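Cysteine desulfurase (Fervidobacterium islandicum, PDB 6A6E) catalyses the pyridoxal-phosphate-dependent removal of sulfur from cysteine, passing it to a cysteine of its own as persulfide, as the SufS enzyme of a thermophilic bacterium. Local coordinates at the interface of chains A and B. Coordinates in Å, arbitrary orientation; residue numbers count along the deposited sequence, not the author numbering. Chains: chain A/B, Cysteine desulfurase.

The centres of the C-alpha atoms of contact 1 and contact 2 lie about 27 Å apart in the two-fold symmetric interface of the cysteine desulfurase dimer, and the two share no residue. Contact 1 sets the chain A loop 259-261 against chain B helices 103-116, whose B:Thr104 lines the cofactor pocket, and 138-147. In contact 2 A:Ser62 and the start of helix 70-90 with the residue before it meet chain B strand 35-36, the loop after it, and strands 368-369 and 371-373, which lead towards Cys376. Repeated by the two-fold, both place each subunit beside its partner's active-site elements, so dimerisation may help order them.

Contact 1: the interface of chains A and B. Residues chain A 259-261; chain B 104, 108, 138-139, 143, 259.
B:Asn108 turns the amide at the end of its side chain towards the backbone of A:Tyr261, in the subunit interface of this member of the class V aminotransferase family, pyridoxal-phosphate enzymes of fold type I. The amide spans the N-H and the C=O of the same residue: its oxygen OD1 accepts from A:Tyr261 N at 3.0 Å, while its nitrogen ND2 donates to A:Tyr261 O at 2.8 Å. The second bond is nearly straight and lies in both the amide plane of B:Asn108 and the carbonyl plane of A:Tyr261. In the first, the donor is tilted 33° from the plane of the side-chain carbonyl. ND2 also donates to B:Thr104 O, one turn earlier in helix 103-116, at 2.9 Å; that donor stands above the B:Thr104 carbonyl plane. The bond to B:Thr104 O helps fix the rotation of the amide, and so which end faces which backbone group. OD1 is shared as well, since water 1 bridges it to A:Phe259 O.

The A:Tyr261 side chain crosses B:Asn108 at about a right angle, with ring and amide planes only 24° apart. Because CG lies anti to the carbonyl carbon (chi1 -51°), the ring passes alongside the amide oxygen, with A:Tyr261 CD2 3.6 Å from B:Asn108 OD1, and runs on along helix 138-147 to B:Leu143. There CE2, at one side of the ring, meets the methyl CD2 of B:Leu143 at 3.7 Å, while the tyrosine CB packs against CG1 of B:Val138 and CA of B:Pro139.

The two copies of Phe259 approach from opposite directions and meet through their outer ring carbons, A:Phe259 CZ lying 3.6 Å from B:Phe259 CZ. Between them and the amide sits A:Leu260, whose CD2 does the touching. This methyl lies in plane at the edge of the B:Phe259 ring, 3.8 Å from its CZ, and over the rim of one face of the A:Phe259 ring; it also reaches CB of B:Asn108.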
ATOM      1  N   PHE A 259      10.217   4.937  -9.676  1.00 17.58           N
ATOM      2  CA  PHE A 259      10.414   5.349  -8.288  1.00 17.42           C
ATOM      3  C   PHE A 259      11.001   4.173  -7.414  1.00 18.52           C
ATOM      4  O   PHE A 259      12.072   4.270  -6.849  1.00 20.94           O
ATOM      5  CB  PHE A 259       9.046   5.865  -7.720  1.00 18.98           C
ATOM      6  CG  PHE A 259       9.104   6.333  -6.343  1.00 19.57           C
ATOM      7  CD1 PHE A 259      10.259   6.891  -5.843  1.00 21.76           C
ATOM      8  CD2 PHE A 259       8.028   6.125  -5.487  1.00 22.53           C
ATOM      9  CE1 PHE A 259      10.340   7.328  -4.540  1.00 23.23           C
ATOM     10  CE2 PHE A 259       8.090   6.594  -4.180  1.00 20.83           C
ATOM     11  CZ  PHE A 259       9.230   7.191  -3.727  1.00 24.88           C
ATOM     12  N   LEU A 260      10.243   3.104  -7.303  1.00 16.53           N
ATOM     13  CA  LEU A 260      10.588   1.908  -6.611  1.00 16.22           C
ATOM     14  C   LEU A 260      11.051   0.803  -7.569  1.00 17.18           C
ATOM     15  O   LEU A 260      10.566   0.704  -8.727  1.00 17.83           O
ATOM     16  CB  LEU A 260       9.376   1.372  -5.854  1.00 18.03           C
ATOM     17  CG  LEU A 260       8.621   2.328  -4.922  1.00 18.78           C
ATOM     18  CD1 LEU A 260       7.463   1.645  -4.177  1.00 20.25           C
ATOM     19  CD2 LEU A 260       9.600   2.964  -3.992  1.00 19.44           C
ATOM     20  N   TYR A 261      11.910  -0.084  -7.028  1.00 16.03           N
ATOM     21  CA  TYR A 261      12.452  -1.208  -7.762  1.00 15.51           C
ATOM     22  C   TYR A 261      12.230  -2.518  -7.088  1.00 14.39           C
ATOM     23  O   TYR A 261      12.132  -2.571  -5.883  1.00 14.57           O
ATOM     24  CB  TYR A 261      13.959  -1.008  -7.856  1.00 16.14           C
ATOM     25  CG  TYR A 261      14.391   0.342  -8.365  1.00 16.01           C
ATOM     26  CD1 TYR A 261      14.427   0.612  -9.715  1.00 15.53           C
ATOM     27  CD2 TYR A 261      14.828   1.335  -7.469  1.00 16.45           C
ATOM     28  CE1 TYR A 261      14.853   1.867 -10.179  1.00 17.25           C
ATOM     29  CE2 TYR A 261      15.249   2.578  -7.920  1.00 16.14           C
ATOM     30  CZ  TYR A 261      15.301   2.829  -9.252  1.00 16.34           C
ATOM     31  OH  TYR A 261      15.724   4.106  -9.654  1.00 17.27           O
TER
ATOM     32  N   THR B 104       8.823  -5.213  -0.549  1.00 12.73           N
ATOM     33  CA  THR B 104       9.523  -4.488  -1.600  1.00 13.49           C
ATOM     34  C   THR B 104       9.648  -2.986  -1.225  1.00 14.61           C
ATOM     35  O   THR B 104      10.754  -2.410  -1.305  1.00 13.55           O
ATOM     36  CB  THR B 104       8.870  -4.652  -2.965  1.00 13.38           C
ATOM     37  OG1 THR B 104       8.848  -6.042  -3.325  1.00 13.36           O
ATOM     38  CG2 THR B 104       9.559  -3.881  -4.058  1.00 14.31           C
ATOM     39  N   ASN B 108      13.222  -0.696  -0.457  1.00 14.60           N
ATOM     40  CA  ASN B 108      13.395   0.579  -1.163  1.00 15.50           C
ATOM     41  C   ASN B 108      13.477   1.692  -0.151  1.00 15.89           C
ATOM     42  O   ASN B 108      14.295   2.566  -0.254  1.00 15.49           O
ATOM     43  CB  ASN B 108      12.258   0.861  -2.175  1.00 14.80           C
ATOM     44  CG  ASN B 108      12.442   0.129  -3.466  1.00 15.29           C
ATOM     45  OD1 ASN B 108      13.085   0.658  -4.386  1.00 17.26           O
ATOM     46  ND2 ASN B 108      11.889  -1.089  -3.565  1.00 14.48           N
ATOM     47  N   VAL B 138      17.576  -5.568  -6.836  1.00 16.85           N
ATOM     48  CA  VAL B 138      17.411  -4.492  -7.809  1.00 18.43           C
ATOM     49  C   VAL B 138      17.532  -3.094  -7.210  1.00 18.50           C
ATOM     50  O   VAL B 138      18.133  -2.207  -7.852  1.00 19.89           O
ATOM     51  CB  VAL B 138      16.126  -4.624  -8.677  1.00 18.48           C
ATOM     52  CG1 VAL B 138      16.004  -3.473  -9.683  1.00 20.13           C
ATOM     53  CG2 VAL B 138      16.147  -5.937  -9.430  1.00 18.73           C
ATOM     54  N   PRO B 139      16.921  -2.847  -6.043  1.00 19.06           N
ATOM     55  CA  PRO B 139      17.081  -1.498  -5.515  1.00 18.06           C
ATOM     56  C   PRO B 139      18.591  -1.102  -5.226  1.00 19.77           C
ATOM     57  O   PRO B 139      18.986   0.038  -5.443  1.00 20.57           O
ATOM     58  CB  PRO B 139      16.285  -1.518  -4.222  1.00 19.43           C
ATOM     59  CG  PRO B 139      15.348  -2.658  -4.318  1.00 21.18           C
ATOM     60  CD  PRO B 139      15.948  -3.660  -5.263  1.00 20.78           C
ATOM     61  N   LEU B 143      20.177   1.771  -7.459  1.00 16.64           N
ATOM     62  CA  LEU B 143      20.460   3.000  -6.807  1.00 18.54           C
ATOM     63  C   LEU B 143      21.946   3.237  -6.588  1.00 20.32           C
ATOM     64  O   LEU B 143      22.334   4.362  -6.288  1.00 19.46           O
ATOM     65  CB  LEU B 143      19.719   3.154  -5.487  1.00 19.72           C
ATOM     66  CG  LEU B 143      18.209   3.308  -5.761  1.00 20.54           C
ATOM     67  CD1 LEU B 143      17.369   3.055  -4.506  1.00 20.60           C
ATOM     68  CD2 LEU B 143      17.911   4.678  -6.378  1.00 21.58           C
ATOM     69  N   PHE B 259      11.749   8.177   4.308  1.00 16.04           N
ATOM     70  CA  PHE B 259      11.743   7.907   2.859  1.00 17.11           C
ATOM     71  C   PHE B 259      10.683   8.750   2.154  1.00 16.77           C
ATOM     72  O   PHE B 259      10.982   9.561   1.253  1.00 17.57           O
ATOM     73  CB  PHE B 259      11.492   6.380   2.637  1.00 19.24           C
ATOM     74  CG  PHE B 259      11.413   5.979   1.208  1.00 19.52           C
ATOM     75  CD1 PHE B 259      12.126   6.652   0.248  1.00 24.40           C
ATOM     76  CD2 PHE B 259      10.615   4.943   0.822  1.00 22.48           C
ATOM     77  CE1 PHE B 259      12.040   6.294  -1.100  1.00 27.40           C
ATOM     78  CE2 PHE B 259      10.515   4.562  -0.501  1.00 20.35           C
ATOM     79  CZ  PHE B 259      11.220   5.231  -1.468  1.00 24.44           C
TER
HETATM   80  O   HOH W   1      13.746   3.342  -4.759  1.00 19.04           O

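Contact 2: the interface of chains A and B. Residues chain A 62, 69, 71; chain B 36, 38, 44, 369-371.
A:His69, at the entry to helix 70-90, meets B:Asp38, B:Ala369 and the start of the Arg-Ser-Gly-His-His-Cys stretch of this class V aminotransferase family desulfurase, which runs from B:Arg371 to the persulfide-bearing Cys376. A:His69 NE2 donates to the carboxylate oxygen B:Asp38 OD2 at 2.8 Å. The acceptor lies in the imidazole plane, but the ring and carboxylate planes stand 88° apart, and OD2 is met on its anti side, 27° out of the carboxylate plane.

The same oxygen is gripped within chain B by B:Arg371, which comes side-on with two nitrogens. B:Arg371 NE lies 2.8 Å from B:Asp38 OD2 in a salt bridge and donates to the syn lone pair of that oxygen, while NH2 approaches nearly along the C-O axis. Three N-H groups thus converge on OD2, and the guanidinium probably holds in place the carboxylate that accepts from A:His69 NE2. The bends at chi2 and chi3 of B:Arg371 fold its chain back to make this grip.

With CG between its backbone N and carbonyl carbon (chi1 66°), A:His69 lays one ring face on the methyl of B:Ala369, whose CB sits over the ring centre, 3.7 Å from the centroid, in a CH-pi contact. B:Tyr36 crosses the imidazole obliquely, its CE1 4.0 Å from A:His69 CE1. That tyrosine ring is backed by B:Leu44 CD2 over the centre of one face, and its OH makes a weak hydrogen bond to A:Ser62 OG.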
ATOM      1  N   SER A  62      -4.668 -15.367  -5.703  1.00 16.74           N
ATOM      2  CA  SER A  62      -3.308 -15.826  -5.703  1.00 17.05           C
ATOM      3  C   SER A  62      -2.471 -14.668  -6.184  1.00 15.35           C
ATOM      4  O   SER A  62      -3.000 -13.674  -6.565  1.00 15.18           O
ATOM      5  CB  SER A  62      -3.063 -16.949  -6.718  1.00 21.71           C
ATOM      6  OG  SER A  62      -3.458 -18.181  -6.219  1.00 28.36           O
ATOM      7  N   HIS A  69      -1.245 -21.418 -13.114  1.00 20.10           N
ATOM      8  CA  HIS A  69      -2.324 -22.109 -12.503  1.00 17.62           C
ATOM      9  C   HIS A  69      -3.647 -21.300 -12.462  1.00 16.96           C
ATOM     10  O   HIS A  69      -3.668 -20.074 -12.706  1.00 16.34           O
ATOM     11  CB  HIS A  69      -1.860 -22.659 -11.170  1.00 15.20           C
ATOM     12  CG  HIS A  69      -1.520 -21.622 -10.132  1.00 15.70           C
ATOM     13  ND1 HIS A  69      -2.485 -21.019  -9.360  1.00 14.73           N
ATOM     14  CD2 HIS A  69      -0.318 -21.201  -9.643  1.00 14.57           C
ATOM     15  CE1 HIS A  69      -1.892 -20.264  -8.430  1.00 16.51           C
ATOM     16  NE2 HIS A  69      -0.572 -20.359  -8.575  1.00 15.17           N
ATOM     17  N   LEU A  71      -6.089 -20.333 -10.127  1.00 20.22           N
ATOM     18  CA  LEU A  71      -6.274 -19.134  -9.299  1.00 18.21           C
ATOM     19  C   LEU A  71      -5.394 -17.949  -9.742  1.00 18.22           C
ATOM     20  O   LEU A  71      -5.830 -16.816  -9.681  1.00 15.61           O
ATOM     21  CB  LEU A  71      -6.079 -19.406  -7.813  1.00 18.82           C
ATOM     22  CG  LEU A  71      -7.083 -20.281  -7.121  1.00 20.16           C
ATOM     23  CD1 LEU A  71      -6.602 -20.718  -5.757  1.00 20.66           C
ATOM     24  CD2 LEU A  71      -8.405 -19.609  -7.033  1.00 21.28           C
TER
ATOM     25  N   TYR B  36      -3.102 -26.666  -3.363  1.00 15.62           N
ATOM     26  CA  TYR B  36      -2.471 -25.337  -3.428  1.00 14.44           C
ATOM     27  C   TYR B  36      -1.029 -25.402  -2.893  1.00 14.18           C
ATOM     28  O   TYR B  36      -0.791 -25.398  -1.692  1.00 14.04           O
ATOM     29  CB  TYR B  36      -3.309 -24.242  -2.737  1.00 14.03           C
ATOM     30  CG  TYR B  36      -2.772 -22.852  -3.043  1.00 15.28           C
ATOM     31  CD1 TYR B  36      -3.071 -22.201  -4.264  1.00 17.30           C
ATOM     32  CD2 TYR B  36      -1.908 -22.216  -2.160  1.00 16.12           C
ATOM     33  CE1 TYR B  36      -2.539 -20.935  -4.579  1.00 18.13           C
ATOM     34  CE2 TYR B  36      -1.394 -20.948  -2.427  1.00 15.99           C
ATOM     35  CZ  TYR B  36      -1.664 -20.327  -3.629  1.00 17.15           C
ATOM     36  OH  TYR B  36      -1.119 -19.121  -3.816  1.00 19.59           O
ATOM     37  N   ASP B  38       1.608 -23.150  -4.091  1.00 14.80           N
ATOM     38  CA  ASP B  38       2.262 -21.944  -4.539  1.00 16.31           C
ATOM     39  C   ASP B  38       2.214 -20.857  -3.405  1.00 15.84           C
ATOM     40  O   ASP B  38       2.071 -19.621  -3.667  1.00 14.41           O
ATOM     41  CB  ASP B  38       1.578 -21.377  -5.756  1.00 15.50           C
ATOM     42  CG  ASP B  38       2.430 -20.386  -6.461  1.00 18.60           C
ATOM     43  OD1 ASP B  38       3.699 -20.429  -6.276  1.00 21.85           O
ATOM     44  OD2 ASP B  38       1.824 -19.590  -7.259  1.00 21.29           O
ATOM     45  N   LEU B  44      -3.332 -18.526   0.749  1.00 14.39           N
ATOM     46  CA  LEU B  44      -4.801 -18.492   0.878  1.00 13.84           C
ATOM     47  C   LEU B  44      -5.262 -17.740   2.167  1.00 16.09           C
ATOM     48  O   LEU B  44      -4.501 -17.594   3.155  1.00 16.16           O
ATOM     49  CB  LEU B  44      -5.380 -19.872   0.856  1.00 15.40           C
ATOM     50  CG  LEU B  44      -4.928 -20.813  -0.279  1.00 17.80           C
ATOM     51  CD1 LEU B  44      -5.473 -22.230  -0.095  1.00 18.27           C
ATOM     52  CD2 LEU B  44      -5.280 -20.185  -1.618  1.00 16.65           C
ATOM     53  N   ALA B 369      -1.539 -26.404  -7.891  1.00 15.07           N
ATOM     54  CA  ALA B 369      -0.982 -25.084  -8.132  1.00 15.03           C
ATOM     55  C   ALA B 369       0.541 -25.019  -7.838  1.00 15.20           C
ATOM     56  O   ALA B 369       0.946 -25.144  -6.697  1.00 15.47           O
ATOM     57  CB  ALA B 369      -1.742 -24.079  -7.297  1.00 14.87           C
ATOM     58  N   THR B 370       1.353 -24.821  -8.883  1.00 15.05           N
ATOM     59  CA  THR B 370       2.753 -24.553  -8.772  1.00 15.72           C
ATOM     60  C   THR B 370       3.065 -23.341  -9.594  1.00 16.76           C
ATOM     61  O   THR B 370       2.253 -22.923 -10.405  1.00 15.04           O
ATOM     62  CB  THR B 370       3.620 -25.704  -9.297  1.00 15.79           C
ATOM     63  OG1 THR B 370       3.283 -25.977 -10.654  1.00 17.32           O
ATOM     64  CG2 THR B 370       3.375 -26.948  -8.467  1.00 16.27           C
ATOM     65  N   ARG B 371       4.266 -22.803  -9.405  1.00 17.01           N
ATOM     66  CA  ARG B 371       4.721 -21.663 -10.205  1.00 21.02           C
ATOM     67  C   ARG B 371       5.941 -22.054 -11.018  1.00 19.60           C
ATOM     68  O   ARG B 371       6.742 -22.808 -10.565  1.00 18.23           O
ATOM     69  CB  ARG B 371       5.095 -20.534  -9.256  1.00 23.89           C
ATOM     70  CG  ARG B 371       5.345 -19.163  -9.847  1.00 29.11           C
ATOM     71  CD  ARG B 371       4.083 -18.517 -10.336  1.00 33.00           C
ATOM     72  NE  ARG B 371       3.080 -18.163  -9.334  1.00 35.73           N
ATOM     73  CZ  ARG B 371       2.162 -17.198  -9.516  1.00 34.96           C
ATOM     74  NH1 ARG B 371       2.137 -16.455 -10.632  1.00 37.61           N
ATOM     75  NH2 ARG B 371       1.250 -16.988  -8.587  1.00 33.14           N
TER